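Local coordinates for YueI protein (Bacillus subtilis, PDB 2OHW) that is of unknown function and belongs to the DUF1694 family, folding as a small single chain around a mixed four-stranded sheet, at residues E25-L33 with L98-A109; L59-N70 with M84-V95. All coordinates share one frame; numbering follows the deposited sequence.

In the fold
Both contacts meet on one mixed sheet, whose strand order is 37-42, 104-110, 65-70, 92-95. Contact 1 packs the end of helix 22-28 and the turn after it against strand 104-110 and the chain leading into it. Contact 2 pairs strand 65-70 with the edge strand 92-95. The centres of the two contacts lie about 15 Å apart. They join where strands 104-110 and 65-70 run antiparallel: Leu68 N is 2.8 Å from Val107 O and Thr66 N is 2.9 Å from Ala109 O, both probable hydrogen bonds. Leu98 CD1 also packs on Asn70 OD1 at 3.4 Å. Strand 104-110 of contact 1 is the next strand in the chain after 92-95 of contact 2.

Contact 1 of 2, residues E25-L33 with L98-A109; sequences ERHLFLGSL and LQFHTPLGIVIA
The C-terminal end of helix 22-28 and the type I' turn Phe29-Ser32 pack here on strand 104-110 and the chain that enters it. Thr102 OG1 donates to Leu28 O at 2.7 Å. The hydroxyl lies in the Leu28 carbonyl plane, on a lone pair. Thr102 OG1 in turn accepts from Leu104 N at 3.2 Å, an ST turn, so one hydroxyl joins the helix end to the start of the strand. OG1 stands anti to the backbone N of Thr102 (chi1 174°), while the Thr102 methyl CG2 meets Leu30 CD2 at 3.8 Å. A valine here would probably leave Leu28 O without this donor and Leu104 N without its acceptor.

The helix gives way to the turn at Phe29, and Ser32 N closes the turn on Phe29 O. Gly31 takes backbone angles at which a CB would jam against the carbonyl of Leu30. Leu30 CD1 packs beside Gly105 O, at the classic beta bulge that Gly105 and Ile106 form opposite Leu41, and lies 3.8 Å from Val107 CG2. Leu30 and Val107 lie alongside each other, pointing opposite ways. Leu104 CD1 meets Phe29 CD1 at 3.5 Å, obliquely to the ring, and also packs against Leu28 CD1. Leu28 CD2 lies over one face of the Phe29 ring, toward its rim, and Tyr10 of helix 5-12 touches both residues.

At the outer end, Phe100 turns its ring edge to His27 O, with Phe100 CD2 3.2 Å away in the ring plane. Gln99 OE1 sits at the edge of the His27 ring, 3.5 Å from NE2, the amide and ring planes being 84° apart.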
loop_
_atom_site.group_PDB
_atom_site.type_symbol
_atom_site.label_atom_id
_atom_site.label_comp_id
_atom_site.label_asym_id
_atom_site.label_seq_id
_atom_site.Cartn_x
_atom_site.Cartn_y
_atom_site.Cartn_z
ATOM N N GLU A 25 -6.876 -8.481 -7.087
ATOM C CA GLU A 25 -5.885 -7.438 -6.895
ATOM C C GLU A 25 -6.512 -6.193 -6.290
ATOM O O GLU A 25 -5.958 -5.619 -5.352
ATOM C CB GLU A 25 -5.193 -7.096 -8.215
ATOM C CG GLU A 25 -4.352 -8.258 -8.758
ATOM C CD GLU A 25 -3.716 -7.978 -10.102
ATOM O OE1 GLU A 25 -3.834 -6.837 -10.597
ATOM O OE2 GLU A 25 -3.083 -8.903 -10.666
ATOM N N ARG A 26 -7.674 -5.795 -6.807
ATOM C CA ARG A 26 -8.337 -4.603 -6.300
ATOM C C ARG A 26 -8.742 -4.770 -4.847
ATOM O O ARG A 26 -8.650 -3.828 -4.056
ATOM C CB ARG A 26 -9.552 -4.246 -7.156
ATOM C CG ARG A 26 -9.195 -3.837 -8.579
ATOM C CD ARG A 26 -10.379 -3.165 -9.260
ATOM N NE ARG A 26 -10.177 -3.062 -10.697
ATOM C CZ ARG A 26 -9.533 -2.070 -11.297
ATOM N NH1 ARG A 26 -9.005 -1.074 -10.587
ATOM N NH2 ARG A 26 -9.408 -2.075 -12.620
ATOM N N HIS A 27 -9.182 -5.974 -4.490
ATOM C CA HIS A 27 -9.569 -6.242 -3.110
ATOM C C HIS A 27 -8.391 -6.233 -2.133
ATOM O O HIS A 27 -8.584 -5.956 -0.951
ATOM C CB HIS A 27 -10.361 -7.544 -3.006
ATOM C CG HIS A 27 -11.676 -7.508 -3.728
ATOM N ND1 HIS A 27 -12.126 -8.551 -4.508
ATOM C CD2 HIS A 27 -12.637 -6.555 -3.784
ATOM C CE1 HIS A 27 -13.309 -8.244 -5.012
ATOM N NE2 HIS A 27 -13.640 -7.035 -4.590
ATOM N N LEU A 28 -7.186 -6.541 -2.619
ATOM C CA LEU A 28 -5.974 -6.453 -1.790
ATOM C C LEU A 28 -5.415 -5.019 -1.737
ATOM O O LEU A 28 -5.089 -4.507 -0.653
ATOM C CB LEU A 28 -4.894 -7.426 -2.273
ATOM C CG LEU A 28 -3.531 -7.364 -1.550
ATOM C CD1 LEU A 28 -3.616 -7.646 -0.066
ATOM C CD2 LEU A 28 -2.550 -8.339 -2.204
ATOM N N PHE A 29 -5.291 -4.398 -2.911
ATOM C CA PHE A 29 -4.573 -3.135 -3.055
ATOM C C PHE A 29 -5.432 -1.870 -2.985
ATOM O O PHE A 29 -5.142 -0.864 -3.658
ATOM C CB PHE A 29 -3.724 -3.159 -4.331
ATOM C CG PHE A 29 -2.620 -4.191 -4.298
ATOM C CD1 PHE A 29 -1.503 -4.002 -3.485
ATOM C CD2 PHE A 29 -2.691 -5.328 -5.085
ATOM C CE1 PHE A 29 -0.480 -4.964 -3.452
ATOM C CE2 PHE A 29 -1.671 -6.281 -5.069
ATOM C CZ PHE A 29 -0.571 -6.104 -4.247
ATOM N N LEU A 30 -6.474 -1.923 -2.153
ATOM C CA LEU A 30 -7.323 -0.749 -1.884
ATOM C C LEU A 30 -7.913 -0.161 -3.164
ATOM O O LEU A 30 -8.063 1.060 -3.298
ATOM C CB LEU A 30 -6.546 0.323 -1.099
ATOM C CG LEU A 30 -6.044 -0.096 0.287
ATOM C CD1 LEU A 30 -5.146 0.990 0.895
ATOM C CD2 LEU A 30 -7.210 -0.405 1.207
ATOM N N GLY A 31 -8.254 -1.057 -4.087
ATOM C CA GLY A 31 -8.926 -0.692 -5.333
ATOM C C GLY A 31 -8.020 -0.639 -6.547
ATOM O O GLY A 31 -8.520 -0.576 -7.673
ATOM N N SER A 32 -6.699 -0.665 -6.336
ATOM C CA SER A 32 -5.741 -0.599 -7.444
ATOM C C SER A 32 -5.410 -1.969 -8.025
ATOM O O SER A 32 -5.477 -2.994 -7.332
ATOM C CB SER A 32 -4.437 0.066 -6.987
ATOM O OG SER A 32 -3.507 0.147 -8.066
ATOM N N LEU A 33 -5.056 -1.990 -9.311
ATOM C CA LEU A 33 -4.496 -3.200 -9.915
ATOM C C LEU A 33 -3.022 -3.343 -9.524
ATOM O O LEU A 33 -2.319 -2.351 -9.328
ATOM C CB LEU A 33 -4.622 -3.152 -11.451
ATOM C CG LEU A 33 -6.033 -3.250 -12.060
ATOM C CD1 LEU A 33 -5.985 -3.254 -13.586
ATOM C CD2 LEU A 33 -6.769 -4.468 -11.542
ATOM N N LEU A 98 -14.890 -1.221 1.721
ATOM C CA LEU A 98 -14.188 -2.504 1.708
ATOM C C LEU A 98 -15.137 -3.688 1.870
ATOM O O LEU A 98 -15.886 -3.768 2.840
ATOM C CB LEU A 98 -13.105 -2.554 2.791
ATOM C CG LEU A 98 -12.086 -1.401 2.847
ATOM C CD1 LEU A 98 -11.051 -1.649 3.932
ATOM C CD2 LEU A 98 -11.403 -1.201 1.502
ATOM N N GLN A 99 -15.107 -4.580 0.885
ATOM C CA GLN A 99 -15.812 -5.852 0.909
ATOM C C GLN A 99 -14.979 -6.898 1.608
ATOM O O GLN A 99 -15.523 -7.809 2.233
ATOM C CB GLN A 99 -16.031 -6.356 -0.507
ATOM C CG GLN A 99 -16.993 -5.560 -1.314
ATOM C CD GLN A 99 -16.906 -5.903 -2.785
ATOM O OE1 GLN A 99 -16.392 -5.116 -3.585
ATOM N NE2 GLN A 99 -17.380 -7.089 -3.147
ATOM N N PHE A 100 -13.658 -6.760 1.460
ATOM C CA PHE A 100 -12.653 -7.709 1.932
ATOM C C PHE A 100 -11.743 -7.006 2.929
ATOM O O PHE A 100 -11.340 -5.852 2.720
ATOM C CB PHE A 100 -11.841 -8.214 0.723
ATOM C CG PHE A 100 -10.613 -9.034 1.073
ATOM C CD1 PHE A 100 -10.733 -10.301 1.640
ATOM C CD2 PHE A 100 -9.331 -8.556 0.770
ATOM C CE1 PHE A 100 -9.598 -11.067 1.940
ATOM C CE2 PHE A 100 -8.194 -9.314 1.064
ATOM C CZ PHE A 100 -8.329 -10.569 1.652
ATOM N N HIS A 101 -11.451 -7.687 4.031
ATOM C CA HIS A 101 -10.472 -7.186 4.973
ATOM C C HIS A 101 -9.152 -7.335 4.245
ATOM O O HIS A 101 -8.841 -8.415 3.746
ATOM C CB HIS A 101 -10.479 -8.009 6.264
ATOM C CG HIS A 101 -10.084 -7.237 7.485
ATOM N ND1 HIS A 101 -9.074 -6.299 7.484
ATOM C CD2 HIS A 101 -10.555 -7.279 8.754
ATOM C CE1 HIS A 101 -8.951 -5.788 8.697
ATOM N NE2 HIS A 101 -9.839 -6.363 9.487
ATOM N N THR A 102 -8.416 -6.244 4.099
ATOM C CA THR A 102 -7.089 -6.317 3.521
ATOM C C THR A 102 -6.082 -5.973 4.604
ATOM O O THR A 102 -6.338 -5.099 5.416
ATOM C CB THR A 102 -6.906 -5.356 2.311
ATOM O OG1 THR A 102 -5.534 -5.386 1.904
ATOM C CG2 THR A 102 -7.245 -3.897 2.674
ATOM N N PRO A 103 -4.918 -6.638 4.598
ATOM C CA PRO A 103 -3.895 -6.307 5.592
ATOM C C PRO A 103 -3.110 -5.052 5.221
ATOM O O PRO A 103 -2.267 -4.625 5.994
ATOM C CB PRO A 103 -2.960 -7.517 5.521
ATOM C CG PRO A 103 -3.059 -7.963 4.105
ATOM C CD PRO A 103 -4.488 -7.734 3.709
ATOM N N LEU A 104 -3.354 -4.488 4.039
ATOM C CA LEU A 104 -2.598 -3.304 3.588
ATOM C C LEU A 104 -3.183 -2.037 4.186
ATOM O O LEU A 104 -4.406 -1.849 4.178
ATOM C CB LEU A 104 -2.529 -3.239 2.053
ATOM C CG LEU A 104 -1.823 -4.476 1.468
ATOM C CD1 LEU A 104 -1.646 -4.317 -0.012
ATOM C CD2 LEU A 104 -0.473 -4.751 2.145
ATOM N N GLY A 105 -2.309 -1.164 4.679
ATOM C CA GLY A 105 -2.690 0.109 5.297
ATOM C C GLY A 105 -2.597 1.275 4.335
ATOM O O GLY A 105 -3.440 2.162 4.341
ATOM N N ILE A 106 -1.565 1.270 3.501
ATOM C CA ILE A 106 -1.325 2.347 2.551
ATOM C C ILE A 106 -0.874 1.712 1.253
ATOM O O ILE A 106 -0.124 0.717 1.274
ATOM C CB ILE A 106 -0.251 3.332 3.097
ATOM C CG1 ILE A 106 -0.932 4.366 4.004
ATOM C CG2 ILE A 106 0.609 3.924 1.987
ATOM C CD1 ILE A 106 0.019 5.232 4.760
ATOM N N VAL A 107 -1.386 2.232 0.138
ATOM C CA VAL A 107 -0.914 1.834 -1.193
ATOM C C VAL A 107 -0.654 3.107 -1.984
ATOM O O VAL A 107 -1.524 3.972 -2.063
ATOM C CB VAL A 107 -1.961 0.974 -1.941
ATOM C CG1 VAL A 107 -1.531 0.696 -3.376
ATOM C CG2 VAL A 107 -2.214 -0.344 -1.206
ATOM N N ILE A 108 0.547 3.231 -2.541
ATOM C CA ILE A 108 0.852 4.301 -3.478
ATOM C C ILE A 108 0.652 3.720 -4.863
ATOM O O ILE A 108 1.332 2.759 -5.234
ATOM C CB ILE A 108 2.281 4.849 -3.296
ATOM C CG1 ILE A 108 2.445 5.408 -1.874
ATOM C CG2 ILE A 108 2.593 5.940 -4.351
ATOM C CD1 ILE A 108 3.874 5.758 -1.443
ATOM N N ALA A 109 -0.305 4.268 -5.605
ATOM C CA ALA A 109 -0.678 3.723 -6.916
ATOM C C ALA A 109 -0.513 4.775 -7.989
ATOM O O ALA A 109 -0.952 5.916 -7.824
ATOM C CB ALA A 109 -2.117 3.227 -6.890
HETATM O O HOH W 1 -11.090 -4.319 0.154
#

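Contact 2 of 2, residues L59-N70 with M84-V95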
loop_
_atom_site.group_PDB
_atom_site.type_symbol
_atom_site.label_atom_id
_atom_site.label_comp_id
_atom_site.label_asym_id
_atom_site.label_seq_id
_atom_site.Cartn_x
_atom_site.Cartn_y
_atom_site.Cartn_z
ATOM N N LEU A 59 6.866 8.956 -2.733
ATOM C CA LEU A 59 6.020 10.134 -2.947
ATOM C C LEU A 59 6.786 11.289 -3.606
ATOM O O LEU A 59 6.256 12.000 -4.471
ATOM C CB LEU A 59 5.387 10.575 -1.631
ATOM C CG LEU A 59 4.415 9.570 -1.034
ATOM C CD1 LEU A 59 4.156 9.930 0.398
ATOM C CD2 LEU A 59 3.108 9.524 -1.814
ATOM N N LYS A 60 8.037 11.449 -3.189
ATOM C CA LYS A 60 8.914 12.505 -3.692
ATOM C C LYS A 60 9.280 12.289 -5.161
ATOM O O LYS A 60 9.487 13.249 -5.903
ATOM C CB LYS A 60 10.183 12.508 -2.834
ATOM C CG LYS A 60 11.234 13.535 -3.197
ATOM C CD LYS A 60 12.403 13.460 -2.231
ATOM C CE LYS A 60 13.427 14.553 -2.542
ATOM N NZ LYS A 60 14.043 14.392 -3.894
ATOM N N ASN A 61 9.379 11.028 -5.566
ATOM C CA ASN A 61 9.909 10.686 -6.879
ATOM C C ASN A 61 8.829 10.250 -7.852
ATOM O O ASN A 61 9.097 9.798 -8.973
ATOM C CB ASN A 61 11.037 9.677 -6.705
ATOM C CG ASN A 61 12.315 10.354 -6.267
ATOM O OD1 ASN A 61 12.983 10.958 -7.092
ATOM N ND2 ASN A 61 12.635 10.304 -4.974
ATOM N N SER A 62 7.596 10.491 -7.414
ATOM C CA SER A 62 6.402 10.095 -8.126
ATOM C C SER A 62 6.065 11.033 -9.267
ATOM O O SER A 62 6.485 12.195 -9.300
ATOM C CB SER A 62 5.233 10.085 -7.148
ATOM O OG SER A 62 4.858 11.406 -6.777
ATOM N N HIS A 63 5.310 10.498 -10.213
ATOM C CA HIS A 63 4.586 11.303 -11.167
ATOM C C HIS A 63 3.198 10.682 -11.264
ATOM O O HIS A 63 3.071 9.474 -11.510
ATOM C CB HIS A 63 5.325 11.307 -12.514
ATOM C CG HIS A 63 4.720 10.420 -13.558
ATOM N ND1 HIS A 63 3.938 10.914 -14.582
ATOM C CD2 HIS A 63 4.800 9.082 -13.758
ATOM C CE1 HIS A 63 3.546 9.916 -15.354
ATOM N NE2 HIS A 63 4.053 8.794 -14.877
ATOM N N ASN A 64 2.179 11.501 -11.033
ATOM C CA ASN A 64 0.791 11.093 -11.175
ATOM C C ASN A 64 0.480 9.820 -10.385
ATOM O O ASN A 64 0.013 8.824 -10.932
ATOM C CB ASN A 64 0.418 10.970 -12.657
ATOM C CG ASN A 64 0.557 12.293 -13.407
ATOM O OD1 ASN A 64 0.884 12.313 -14.594
ATOM N ND2 ASN A 64 0.317 13.400 -12.714
ATOM N N VAL A 65 0.777 9.869 -9.093
ATOM C CA VAL A 65 0.371 8.806 -8.182
ATOM C C VAL A 65 -0.644 9.355 -7.192
ATOM O O VAL A 65 -0.782 10.576 -7.033
ATOM C CB VAL A 65 1.563 8.158 -7.421
ATOM C CG1 VAL A 65 2.565 7.525 -8.394
ATOM C CG2 VAL A 65 2.243 9.147 -6.471
ATOM N N THR A 66 -1.345 8.435 -6.540
ATOM C CA THR A 66 -2.255 8.760 -5.451
ATOM C C THR A 66 -1.847 7.954 -4.226
ATOM O O THR A 66 -1.438 6.798 -4.343
ATOM C CB THR A 66 -3.706 8.431 -5.831
ATOM O OG1 THR A 66 -4.049 9.117 -7.049
ATOM C CG2 THR A 66 -4.693 8.844 -4.734
ATOM N N LEU A 67 -1.981 8.569 -3.060
ATOM C CA LEU A 67 -1.837 7.862 -1.800
ATOM C C LEU A 67 -3.202 7.302 -1.355
ATOM O O LEU A 67 -4.115 8.061 -1.004
ATOM C CB LEU A 67 -1.251 8.814 -0.749
ATOM C CG LEU A 67 -1.217 8.278 0.679
ATOM C CD1 LEU A 67 -0.265 7.105 0.754
ATOM C CD2 LEU A 67 -0.816 9.377 1.665
ATOM N N LEU A 68 -3.343 5.978 -1.395
ATOM C CA LEU A 68 -4.557 5.290 -0.960
ATOM C C LEU A 68 -4.359 4.835 0.490
ATOM O O LEU A 68 -3.314 4.242 0.816
ATOM C CB LEU A 68 -4.823 4.069 -1.836
ATOM C CG LEU A 68 -4.958 4.314 -3.354
ATOM C CD1 LEU A 68 -5.204 3.002 -4.089
ATOM C CD2 LEU A 68 -6.091 5.296 -3.638
ATOM N N ILE A 69 -5.352 5.121 1.342
ATOM C CA ILE A 69 -5.265 4.853 2.781
ATOM C C ILE A 69 -6.451 3.988 3.173
ATOM O O ILE A 69 -7.594 4.292 2.825
ATOM C CB ILE A 69 -5.319 6.163 3.567
ATOM C CG1 ILE A 69 -4.111 7.031 3.237
ATOM C CG2 ILE A 69 -5.392 5.899 5.075
ATOM C CD1 ILE A 69 -4.349 8.510 3.540
ATOM N N ASN A 70 -6.185 2.921 3.916
ATOM C CA ASN A 70 -7.213 2.045 4.426
ATOM C C ASN A 70 -8.031 2.740 5.514
ATOM O O ASN A 70 -7.501 3.045 6.577
ATOM C CB ASN A 70 -6.537 0.801 5.014
ATOM C CG ASN A 70 -7.507 -0.282 5.359
ATOM O OD1 ASN A 70 -8.653 -0.011 5.731
ATOM N ND2 ASN A 70 -7.054 -1.530 5.265
ATOM N N MET A 84 3.380 13.983 4.112
ATOM C CA MET A 84 4.399 13.657 3.103
ATOM C C MET A 84 3.811 13.821 1.708
ATOM O O MET A 84 4.446 14.412 0.822
ATOM C CB MET A 84 4.891 12.214 3.257
ATOM C CG MET A 84 5.630 11.864 4.532
ATOM S SD MET A 84 6.103 10.074 4.558
ATOM C CE MET A 84 5.084 9.390 3.281
ATOM N N ALA A 85 2.598 13.297 1.497
ATOM C CA ALA A 85 1.942 13.381 0.185
ATOM C C ALA A 85 1.752 14.849 -0.220
ATOM O O ALA A 85 2.129 15.253 -1.319
ATOM C CB ALA A 85 0.597 12.618 0.181
ATOM N N SER A 86 1.184 15.655 0.668
ATOM C CA SER A 86 0.922 17.045 0.323
ATOM C C SER A 86 2.197 17.822 0.024
ATOM O O SER A 86 2.199 18.690 -0.863
ATOM C CB SER A 86 0.074 17.704 1.415
ATOM O OG SER A 86 -1.194 17.063 1.455
ATOM N N ARG A 87 3.271 17.486 0.743
ATOM C CA ARG A 87 4.586 18.098 0.548
ATOM C C ARG A 87 5.038 18.002 -0.917
ATOM O O ARG A 87 5.690 18.912 -1.433
ATOM C CB ARG A 87 5.612 17.412 1.456
ATOM C CG ARG A 87 7.050 17.945 1.400
ATOM C CD ARG A 87 7.898 17.277 2.494
ATOM N NE ARG A 87 7.260 17.407 3.807
ATOM C CZ ARG A 87 7.260 16.481 4.768
ATOM N NH1 ARG A 87 7.870 15.310 4.597
ATOM N NH2 ARG A 87 6.632 16.727 5.908
ATOM N N TYR A 88 4.679 16.903 -1.578
ATOM C CA TYR A 88 5.118 16.637 -2.944
ATOM C C TYR A 88 3.989 16.712 -3.976
ATOM O O TYR A 88 4.140 16.276 -5.122
ATOM C CB TYR A 88 5.854 15.275 -2.990
ATOM C CG TYR A 88 6.994 15.212 -2.009
ATOM C CD1 TYR A 88 8.124 16.026 -2.180
ATOM C CD2 TYR A 88 6.942 14.383 -0.890
ATOM C CE1 TYR A 88 9.163 16.001 -1.279
ATOM C CE2 TYR A 88 7.983 14.356 0.019
ATOM C CZ TYR A 88 9.089 15.170 -0.192
ATOM O OH TYR A 88 10.127 15.144 0.707
ATOM N N GLY A 89 2.845 17.278 -3.574
ATOM C CA GLY A 89 1.746 17.483 -4.506
ATOM C C GLY A 89 0.992 16.225 -4.884
ATOM O O GLY A 89 0.379 16.173 -5.960
ATOM N N VAL A 90 1.018 15.227 -3.991
ATOM C CA VAL A 90 0.346 13.955 -4.240
ATOM C C VAL A 90 -1.013 13.950 -3.548
ATOM O O VAL A 90 -1.084 14.158 -2.332
ATOM C CB VAL A 90 1.194 12.765 -3.711
ATOM C CG1 VAL A 90 0.435 11.423 -3.836
ATOM C CG2 VAL A 90 2.517 12.676 -4.448
ATOM N N PRO A 91 -2.085 13.686 -4.308
ATOM C CA PRO A 91 -3.404 13.609 -3.687
ATOM C C PRO A 91 -3.546 12.339 -2.863
ATOM O O PRO A 91 -2.823 11.372 -3.093
ATOM C CB PRO A 91 -4.348 13.584 -4.888
ATOM C CG PRO A 91 -3.562 12.970 -5.963
ATOM C CD PRO A 91 -2.146 13.443 -5.759
ATOM N N PHE A 92 -4.462 12.354 -1.906
ATOM C CA PHE A 92 -4.771 11.144 -1.162
ATOM C C PHE A 92 -6.252 10.824 -1.188
ATOM O O PHE A 92 -7.105 11.708 -1.399
ATOM C CB PHE A 92 -4.272 11.245 0.280
ATOM C CG PHE A 92 -5.014 12.247 1.125
ATOM C CD1 PHE A 92 -6.127 11.853 1.858
ATOM C CD2 PHE A 92 -4.572 13.565 1.233
ATOM C CE1 PHE A 92 -6.818 12.757 2.652
ATOM C CE2 PHE A 92 -5.274 14.490 2.039
ATOM C CZ PHE A 92 -6.379 14.078 2.739
ATOM N N LYS A 93 -6.547 9.554 -0.949
ATOM C CA LYS A 93 -7.924 9.068 -0.877
ATOM C C LYS A 93 -8.022 8.117 0.295
ATOM O O LYS A 93 -7.199 7.216 0.429
ATOM C CB LYS A 93 -8.318 8.346 -2.177
ATOM C CG LYS A 93 -8.304 9.226 -3.434
ATOM C CD LYS A 93 -8.992 8.550 -4.638
ATOM C CE LYS A 93 -8.938 9.451 -5.876
ATOM N NZ LYS A 93 -9.347 8.758 -7.134
ATOM N N ILE A 94 -9.017 8.317 1.147
ATOM C CA ILE A 94 -9.311 7.345 2.192
ATOM C C ILE A 94 -10.331 6.346 1.641
ATOM O O ILE A 94 -11.460 6.710 1.271
ATOM C CB ILE A 94 -9.787 8.028 3.501
ATOM C CG1 ILE A 94 -8.663 8.903 4.082
ATOM C CG2 ILE A 94 -10.200 6.978 4.512
ATOM C CD1 ILE A 94 -9.145 10.060 4.939
ATOM N N VAL A 95 -9.899 5.097 1.513
ATOM C CA VAL A 95 -10.706 4.048 0.899
ATOM C C VAL A 95 -11.612 3.425 1.962
ATOM O O VAL A 95 -11.125 2.825 2.922
ATOM C CB VAL A 95 -9.799 3.011 0.181
ATOM C CG1 VAL A 95 -10.637 1.899 -0.471
ATOM C CG2 VAL A 95 -8.941 3.705 -0.848
#
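Strands 65-70 and 92-95 are the two parallel strands of a beta-alpha-beta unit, with helix 75-87 as the crossover. Four backbone bonds join them. Leu67 N donates to Pro91 O at 2.9 Å and Lys93 N to Leu67 O at 2.9 Å, so Leu67 uses both its polar backbone atoms on this neighbour. Ile69 does the same: Ile69 N donates to Lys93 O, and Ile69 O accepts from Val95 N at 2.8 Å. The alternate residues turn the other way, and the backbones of Thr66, Leu68 and Asn70 bond to strand 104-110. Asn70 ND2 is held by Leu104 O and OD1 by Glu72 N.

Helix 75-87 ends in a Schellman motif, with Gly89 as the C-prime residue. Ala85 O accepts from Tyr88 N and Val90 N, which reach it from opposite faces of its plane. Gly89 N bonds to Ser86 O. Beyond this cap, Val90 wedges between helix 53-60 and strand 65-70. Val90 CG1, anti to the backbone N (chi1 174°), packs on Val65 CG2 at 3.9 Å, and Val90 CG2 meets Ser62 OG at 3.5 Å. That hydroxyl donates to Leu59 O, tilted 34° from the carbonyl plane.

On the sheet face that carries Leu67 and Ile69, Leu67 CD2 touches Ala85 CB at 3.8 Å, while Ile69 CD1 approaches the Phe92 ring obliquely. Tyr88 OH bonds to Glu56, which also forms a salt bridge with Arg87. Lys60 crosses one face of the Tyr88 ring obliquely. Arg87 CG lies over the other face of the Tyr88 ring. The Lys60 methylene CB stands 3.9 Å from the Tyr88 ring centroid, 8° off the normal, a CH-pi contact.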